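Local structure of diacylglycerol lipase (Aspergillus oryzae, 5XK2) at residues Leu15-Phe18 / Lys19-Gln23; Leu42-Val46 / Gly47-Asp51; Lys115-Leu118 / Gly119-Thr122. The protein probably hydrolyses the ester bonds of mono- and diacylglycerols, as a fungal class 3 lipase of the alpha/beta-hydrolase superfamily. One frame throughout, in Å; residues are numbered along the deposited sequence.

Contact 1. Residues Leu15-Phe18 / Lys19-Gln23; sequences LEDF and KFWVQ
The backbone carbonyl D17 O is gripped by two amides of the next turn. W21 N reaches it at 3.3 Å in the ordinary helical i to i+4 bond. F20 N adds an i to i+3 bond of 3.0 Å from well above the carbonyl plane. F20 N also makes a weak bond to E16 O. The same two residues, D17 and W21, are joined again by their side chains. W21 NE1 donates to D17 OD1 at 2.8 Å, with an N-H...O angle of 151°. The oxygen lies at the indole edge, close to the ring plane. The donor, however, comes in from above the carboxylate plane, and the carboxylate and indole planes are 64° apart. D17 CG stands anti to the backbone N (chi1 -177°), which carries the carboxylate along the helix toward the indole. The other oxygen, D17 OD2, bonds to Y176 OH, so the carboxylate has a partner on each oxygen. F20 CD2 sits 3.6 Å above the centre of the W21 ring, and Y176 also stacks on that indole. Together these contacts would fix its rotation. On another side of the helix K19 runs out extended beyond CG. Its CE passes L15 CG at 3.8 Å, and its CD lies 3.7 Å from E16 OE1. K19 NZ stays 4.4 Å from E16 OE1, too far for a salt bridge. A water bridges the two, weakly on the glutamate side, and K19 NZ also bonds to V235 O. F18 turns to the sheet, where it meets F201 and Y225 edge-to-face. The contact belongs to helix 14-27, which packs on the central sheet of an alpha/beta-hydrolase fold.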
loop_
_atom_site.group_PDB
_atom_site.type_symbol
_atom_site.label_atom_id
_atom_site.label_comp_id
_atom_site.label_asym_id
_atom_site.label_seq_id
_atom_site.Cartn_x
_atom_site.Cartn_y
_atom_site.Cartn_z
ATOM N N LEU A 15 4.752 -1.610 30.802
ATOM C CA LEU A 15 3.895 -2.171 29.762
ATOM C C LEU A 15 2.582 -1.409 29.669
ATOM O O LEU A 15 2.093 -1.137 28.575
ATOM C CB LEU A 15 3.614 -3.661 30.034
ATOM C CG LEU A 15 2.797 -4.415 28.988
ATOM C CD1 LEU A 15 3.522 -4.421 27.666
ATOM C CD2 LEU A 15 2.531 -5.842 29.456
ATOM N N GLU A 16 2.000 -1.071 30.821
ATOM C CA GLU A 16 0.749 -0.324 30.816
ATOM C C GLU A 16 0.956 1.052 30.181
ATOM O O GLU A 16 0.093 1.542 29.436
ATOM C CB GLU A 16 0.192 -0.185 32.237
ATOM C CG GLU A 16 -0.386 -1.504 32.772
ATOM C CD GLU A 16 -1.757 -1.849 32.186
ATOM O OE1 GLU A 16 -1.868 -2.093 30.963
ATOM O OE2 GLU A 16 -2.738 -1.884 32.961
ATOM N N ASP A 17 2.099 1.665 30.470
ATOM C CA ASP A 17 2.444 2.956 29.874
ATOM C C ASP A 17 2.476 2.831 28.347
ATOM O O ASP A 17 1.891 3.647 27.621
ATOM C CB ASP A 17 3.804 3.432 30.412
ATOM C CG ASP A 17 4.209 4.807 29.896
ATOM O OD1 ASP A 17 3.672 5.819 30.394
ATOM O OD2 ASP A 17 5.087 4.867 28.999
ATOM N N PHE A 18 3.144 1.789 27.870
ATOM C CA PHE A 18 3.282 1.567 26.432
ATOM C C PHE A 18 1.918 1.374 25.754
ATOM O O PHE A 18 1.706 1.815 24.619
ATOM C CB PHE A 18 4.150 0.333 26.158
ATOM C CG PHE A 18 5.602 0.492 26.516
ATOM C CD1 PHE A 18 6.148 1.735 26.811
ATOM C CD2 PHE A 18 6.430 -0.627 26.551
ATOM C CE1 PHE A 18 7.501 1.862 27.112
ATOM C CE2 PHE A 18 7.778 -0.513 26.855
ATOM C CZ PHE A 18 8.317 0.719 27.147
ATOM N N LYS A 19 1.011 0.687 26.445
ATOM C CA LYS A 19 -0.343 0.459 25.936
ATOM C C LYS A 19 -1.200 1.724 25.925
ATOM O O LYS A 19 -2.247 1.772 25.269
ATOM C CB LYS A 19 -1.034 -0.621 26.768
ATOM C CG LYS A 19 -0.471 -2.010 26.516
ATOM C CD LYS A 19 -1.026 -3.022 27.520
ATOM C CE LYS A 19 -0.511 -4.424 27.198
ATOM N NZ LYS A 19 -1.097 -5.431 28.140
ATOM N N PHE A 20 -0.806 2.723 26.711
ATOM C CA PHE A 20 -1.543 3.975 26.738
ATOM C C PHE A 20 -1.180 4.942 25.601
ATOM O O PHE A 20 -2.058 5.403 24.869
ATOM C CB PHE A 20 -1.321 4.664 28.088
ATOM C CG PHE A 20 -1.988 6.003 28.202
ATOM C CD1 PHE A 20 -3.366 6.097 28.228
ATOM C CD2 PHE A 20 -1.231 7.168 28.284
ATOM C CE1 PHE A 20 -4.005 7.327 28.344
ATOM C CE2 PHE A 20 -1.859 8.400 28.399
ATOM C CZ PHE A 20 -3.239 8.487 28.418
ATOM N N TRP A 21 0.107 5.237 25.410
ATOM C CA TRP A 21 0.447 6.314 24.480
ATOM C C TRP A 21 0.121 5.938 23.041
ATOM O O TRP A 21 -0.105 6.826 22.209
ATOM C CB TRP A 21 1.936 6.735 24.620
ATOM C CG TRP A 21 2.210 7.236 26.010
ATOM C CD1 TRP A 21 2.857 6.575 26.999
ATOM C CD2 TRP A 21 1.750 8.471 26.580
ATOM N NE1 TRP A 21 2.867 7.336 28.158
ATOM C CE2 TRP A 21 2.174 8.495 27.923
ATOM C CE3 TRP A 21 1.011 9.554 26.082
ATOM C CZ2 TRP A 21 1.913 9.570 28.772
ATOM C CZ3 TRP A 21 0.750 10.621 26.930
ATOM C CH2 TRP A 21 1.193 10.616 28.264
ATOM N N VAL A 22 0.042 4.640 22.752
ATOM C CA VAL A 22 -0.300 4.222 21.391
ATOM C C VAL A 22 -1.720 4.693 21.024
ATOM O O VAL A 22 -2.035 4.864 19.851
ATOM C CB VAL A 22 -0.169 2.684 21.213
ATOM C CG1 VAL A 22 -1.204 1.929 22.048
ATOM C CG2 VAL A 22 -0.227 2.298 19.723
ATOM N N GLN A 23 -2.559 4.932 22.023
ATOM C CA GLN A 23 -3.907 5.424 21.751
ATOM C C GLN A 23 -3.900 6.856 21.215
ATOM O O GLN A 23 -4.818 7.263 20.492
ATOM C CB GLN A 23 -4.771 5.329 23.010
ATOM C CG GLN A 23 -5.047 3.890 23.440
ATOM C CD GLN A 23 -5.799 3.837 24.735
ATOM O OE1 GLN A 23 -6.795 4.532 24.897
ATOM N NE2 GLN A 23 -5.305 3.047 25.688
HETATM O O HOH W 1 -0.315 -4.427 30.785
#

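Contact 2. Residues Leu42-Val46 / Gly47-Asp51; sequences LNCSV and GNCPD
The C44 side chain runs from CB to a disulfide with C49. C44 CB lies 3.4 Å from N48 OD1. C44 SG then closes the disulfide to C49 SG at 2.0 Å, with a chi3 of 105°. On the far side, C49 SG stands between its own backbone N and carbonyl carbon (chi1 67°), and this turns the sulfur back to C44. The backbone between the cysteines folds as a type I beta turn from C44 to G47. G47 N donates to C44 O at 2.9 Å, from above the carbonyl plane. G47 has a positive phi, which favours glycine. A water bridges C49 N and C44 O, accepting from the first and donating weakly to the second. V46 and N48 lie side by side and point the same way, with V46 CG2 at 3.3 Å from N48 OD1. N48 ND2 bonds to H274 O, whereas N48 OD1 is buried among carbons with no polar partner. C49 is the N-cap residue of helix 50-55. The covalent link therefore closes a six-residue loop and holds the start of that helix to the chain leading into it.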
loop_
_atom_site.group_PDB
_atom_site.type_symbol
_atom_site.label_atom_id
_atom_site.label_comp_id
_atom_site.label_asym_id
_atom_site.label_seq_id
_atom_site.Cartn_x
_atom_site.Cartn_y
_atom_site.Cartn_z
ATOM N N LEU A 42 -10.321 15.077 22.109
ATOM C CA LEU A 42 -9.890 13.947 21.298
ATOM C C LEU A 42 -10.906 12.826 21.429
ATOM O O LEU A 42 -11.353 12.524 22.521
ATOM C CB LEU A 42 -8.514 13.449 21.746
ATOM C CG LEU A 42 -7.318 14.322 21.358
ATOM C CD1 LEU A 42 -6.081 13.740 22.015
ATOM C CD2 LEU A 42 -7.123 14.381 19.839
ATOM N N ASN A 43 -11.299 12.239 20.314
ATOM C CA ASN A 43 -12.146 11.053 20.411
ATOM C C ASN A 43 -12.000 10.215 19.162
ATOM O O ASN A 43 -11.715 10.736 18.079
ATOM C CB ASN A 43 -13.605 11.447 20.662
ATOM C CG ASN A 43 -14.222 12.163 19.505
ATOM O OD1 ASN A 43 -14.888 11.545 18.660
ATOM N ND2 ASN A 43 -14.013 13.477 19.441
ATOM N N CYS A 44 -12.197 8.905 19.311
ATOM C CA CYS A 44 -11.992 7.990 18.200
ATOM C C CYS A 44 -13.283 7.235 17.936
ATOM O O CYS A 44 -13.710 6.450 18.777
ATOM C CB CYS A 44 -10.861 7.002 18.503
ATOM S SG CYS A 44 -9.302 7.865 19.045
ATOM N N SER A 45 -13.875 7.500 16.776
ATOM C CA SER A 45 -15.166 6.949 16.394
ATOM C C SER A 45 -15.199 5.446 16.451
ATOM O O SER A 45 -16.237 4.874 16.783
ATOM C CB SER A 45 -15.529 7.404 14.976
ATOM O OG SER A 45 -15.711 8.801 14.952
ATOM N N VAL A 46 -14.071 4.813 16.128
ATOM C CA VAL A 46 -14.012 3.343 16.103
ATOM C C VAL A 46 -13.707 2.729 17.479
ATOM O O VAL A 46 -13.662 1.507 17.620
ATOM C CB VAL A 46 -12.963 2.844 15.092
ATOM C CG1 VAL A 46 -13.282 3.391 13.701
ATOM C CG2 VAL A 46 -11.577 3.264 15.527
ATOM N N GLY A 47 -13.479 3.575 18.486
ATOM C CA GLY A 47 -13.394 3.126 19.865
ATOM C C GLY A 47 -12.049 2.607 20.331
ATOM O O GLY A 47 -11.981 1.849 21.291
ATOM N N ASN A 48 -10.981 2.973 19.630
ATOM C CA ASN A 48 -9.652 2.484 20.001
ATOM C C ASN A 48 -8.800 3.476 20.785
ATOM O O ASN A 48 -7.587 3.247 20.926
ATOM C CB ASN A 48 -8.885 1.979 18.767
ATOM C CG ASN A 48 -8.679 3.035 17.735
ATOM O OD1 ASN A 48 -9.285 4.110 17.787
ATOM N ND2 ASN A 48 -7.814 2.742 16.761
ATOM N N CYS A 49 -9.381 4.594 21.243
ATOM C CA CYS A 49 -8.636 5.380 22.247
ATOM C C CYS A 49 -9.427 5.689 23.519
ATOM O O CYS A 49 -9.506 6.850 23.964
ATOM C CB CYS A 49 -8.115 6.689 21.611
ATOM S SG CYS A 49 -9.327 7.945 21.091
ATOM N N PRO A 50 -9.942 4.635 24.184
ATOM C CA PRO A 50 -10.813 4.872 25.331
ATOM C C PRO A 50 -10.113 5.569 26.494
ATOM O O PRO A 50 -10.764 6.330 27.201
ATOM C CB PRO A 50 -11.236 3.461 25.752
ATOM C CG PRO A 50 -10.119 2.566 25.275
ATOM C CD PRO A 50 -9.708 3.189 23.963
ATOM N N ASP A 51 -8.832 5.301 26.716
ATOM C CA ASP A 51 -8.179 5.912 27.862
ATOM C C ASP A 51 -7.785 7.368 27.608
ATOM O O ASP A 51 -7.679 8.164 28.547
ATOM C CB ASP A 51 -6.984 5.056 28.269
ATOM C CG ASP A 51 -7.419 3.664 28.687
ATOM O OD1 ASP A 51 -8.315 3.562 29.567
ATOM O OD2 ASP A 51 -6.920 2.683 28.109
HETATM O O HOH W 2 -12.065 5.659 21.704
#

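Contact 3. Residues Lys115-Leu118 / Gly119-Thr122; sequences KAEL and GFWT
E117 bends at its second torsion (chi2 -87°), which curls its carboxylate back over the first turn of helix 118-138. F120 CG stands anti to its own carbonyl carbon (chi1 -63°), and this brings the phenyl ring up against that carboxylate, the two side chains crossing at a slant. The bent glutamate caps the helix. F120 N donates to E117 OE2 at 2.9 Å and meets the oxygen nearly along its C-O axis. G119 N lies at the same distance from E117 OE2, so the oxygen sits close to two amides of the first turn. The same oxygen is 3.3 Å from F120 CD2, with the carboxylate and ring planes 52° apart. E117 CB touches F120 CD2 as well. The E117 backbone joins in, because W121 N bonds to E117 O at 3.0 Å and begins the regular helical pattern. One residue on, L118 O accepts twice from T122. T122 N and T122 OG1 each reach it at 2.8 Å, from opposite faces of the carbonyl plane. T122 OG1 thus finds its acceptor within its own helix; L118 CD1 packs against it at 3.5 Å. Around this corner, F120 meets W97 and touches A157 and L161 of helix 154-168. W121 sets its ring edge-to-face with W124. E117 is at once the end of strand 116-117 and the N-cap of the helix. Its carboxylate supplies an acceptor for an amide of the first turn, and a negative charge there would probably be favoured by the positive end of the helix dipole.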
loop_
_atom_site.group_PDB
_atom_site.type_symbol
_atom_site.label_atom_id
_atom_site.label_comp_id
_atom_site.label_asym_id
_atom_site.label_seq_id
_atom_site.Cartn_x
_atom_site.Cartn_y
_atom_site.Cartn_z
ATOM N N LYS A 115 22.510 12.828 9.237
ATOM C CA LYS A 115 21.648 12.926 8.069
ATOM C C LYS A 115 20.337 12.237 8.388
ATOM O O LYS A 115 20.330 11.244 9.104
ATOM C CB LYS A 115 22.276 12.278 6.829
ATOM C CG LYS A 115 23.670 12.812 6.484
ATOM C CD LYS A 115 23.597 14.164 5.837
ATOM C CE LYS A 115 23.479 14.008 4.342
ATOM N NZ LYS A 115 24.378 12.911 3.883
ATOM N N ALA A 116 19.245 12.786 7.868
ATOM C CA ALA A 116 17.903 12.250 8.088
ATOM C C ALA A 116 17.212 11.967 6.773
ATOM O O ALA A 116 17.579 12.519 5.736
ATOM C CB ALA A 116 17.061 13.226 8.906
ATOM N N GLU A 117 16.194 11.115 6.820
ATOM C CA GLU A 117 15.382 10.833 5.640
ATOM C C GLU A 117 14.686 12.125 5.195
ATOM O O GLU A 117 14.019 12.764 5.996
ATOM C CB GLU A 117 14.348 9.739 5.969
ATOM C CG GLU A 117 13.956 8.866 4.797
ATOM C CD GLU A 117 12.814 9.439 3.978
ATOM O OE1 GLU A 117 12.645 8.998 2.823
ATOM O OE2 GLU A 117 12.076 10.310 4.482
ATOM N N LEU A 118 14.851 12.510 3.929
ATOM C CA LEU A 118 14.370 13.810 3.462
ATOM C C LEU A 118 12.861 13.978 3.609
ATOM O O LEU A 118 12.382 15.024 4.063
ATOM C CB LEU A 118 14.759 14.025 1.996
ATOM C CG LEU A 118 14.157 15.286 1.354
ATOM C CD1 LEU A 118 14.698 16.545 1.990
ATOM C CD2 LEU A 118 14.415 15.274 -0.142
ATOM N N GLY A 119 12.114 12.947 3.234
ATOM C CA GLY A 119 10.661 13.041 3.274
ATOM C C GLY A 119 10.145 13.309 4.677
ATOM O O GLY A 119 9.297 14.190 4.896
ATOM N N PHE A 120 10.629 12.533 5.639
ATOM C CA PHE A 120 10.151 12.663 7.016
ATOM C C PHE A 120 10.631 13.972 7.636
ATOM O O PHE A 120 9.896 14.620 8.402
ATOM C CB PHE A 120 10.624 11.485 7.873
ATOM C CG PHE A 120 10.097 10.154 7.431
ATOM C CD1 PHE A 120 8.740 9.971 7.170
ATOM C CD2 PHE A 120 10.954 9.076 7.293
ATOM C CE1 PHE A 120 8.266 8.720 6.763
ATOM C CE2 PHE A 120 10.492 7.836 6.894
ATOM C CZ PHE A 120 9.143 7.660 6.619
ATOM N N TRP A 121 11.859 14.373 7.308
ATOM C CA TRP A 121 12.378 15.625 7.855
ATOM C C TRP A 121 11.565 16.793 7.294
ATOM O O TRP A 121 11.223 17.721 8.017
ATOM C CB TRP A 121 13.868 15.808 7.534
ATOM C CG TRP A 121 14.423 17.103 8.117
ATOM C CD1 TRP A 121 14.826 18.212 7.428
ATOM C CD2 TRP A 121 14.604 17.407 9.504
ATOM N NE1 TRP A 121 15.266 19.183 8.311
ATOM C CE2 TRP A 121 15.137 18.709 9.587
ATOM C CE3 TRP A 121 14.385 16.692 10.689
ATOM C CZ2 TRP A 121 15.435 19.315 10.809
ATOM C CZ3 TRP A 121 14.683 17.293 11.899
ATOM C CH2 TRP A 121 15.207 18.593 11.952
ATOM N N THR A 122 11.255 16.726 6.004
ATOM C CA THR A 122 10.418 17.751 5.361
ATOM C C THR A 122 9.039 17.853 6.026
ATOM O O THR A 122 8.555 18.962 6.303
ATOM C CB THR A 122 10.262 17.467 3.857
ATOM O OG1 THR A 122 11.556 17.529 3.236
ATOM C CG2 THR A 122 9.331 18.501 3.207
#

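How the contacts relate
From the N terminus the contacts come in series, and none nests within or crosses another. Contact 1 spans consecutive turns of helix 14-27 and closes no loop. Contact 2 closes a short loop before helix 50-55. It touches contact 1 directly: Q23 OE1 probably accepts from D51 N at 2.8 Å, and Q23 CG packs on N48 O. Helix 14-27 is thus tied to the start of helix 50-55. Contact 3 comes later, at the corner where strand 116-117 passes into helix 118-138. It lies across the centre of the chain from the other two. Its nearest atoms are about 17 Å from those of contact 1 and about 20 Å from those of contact 2.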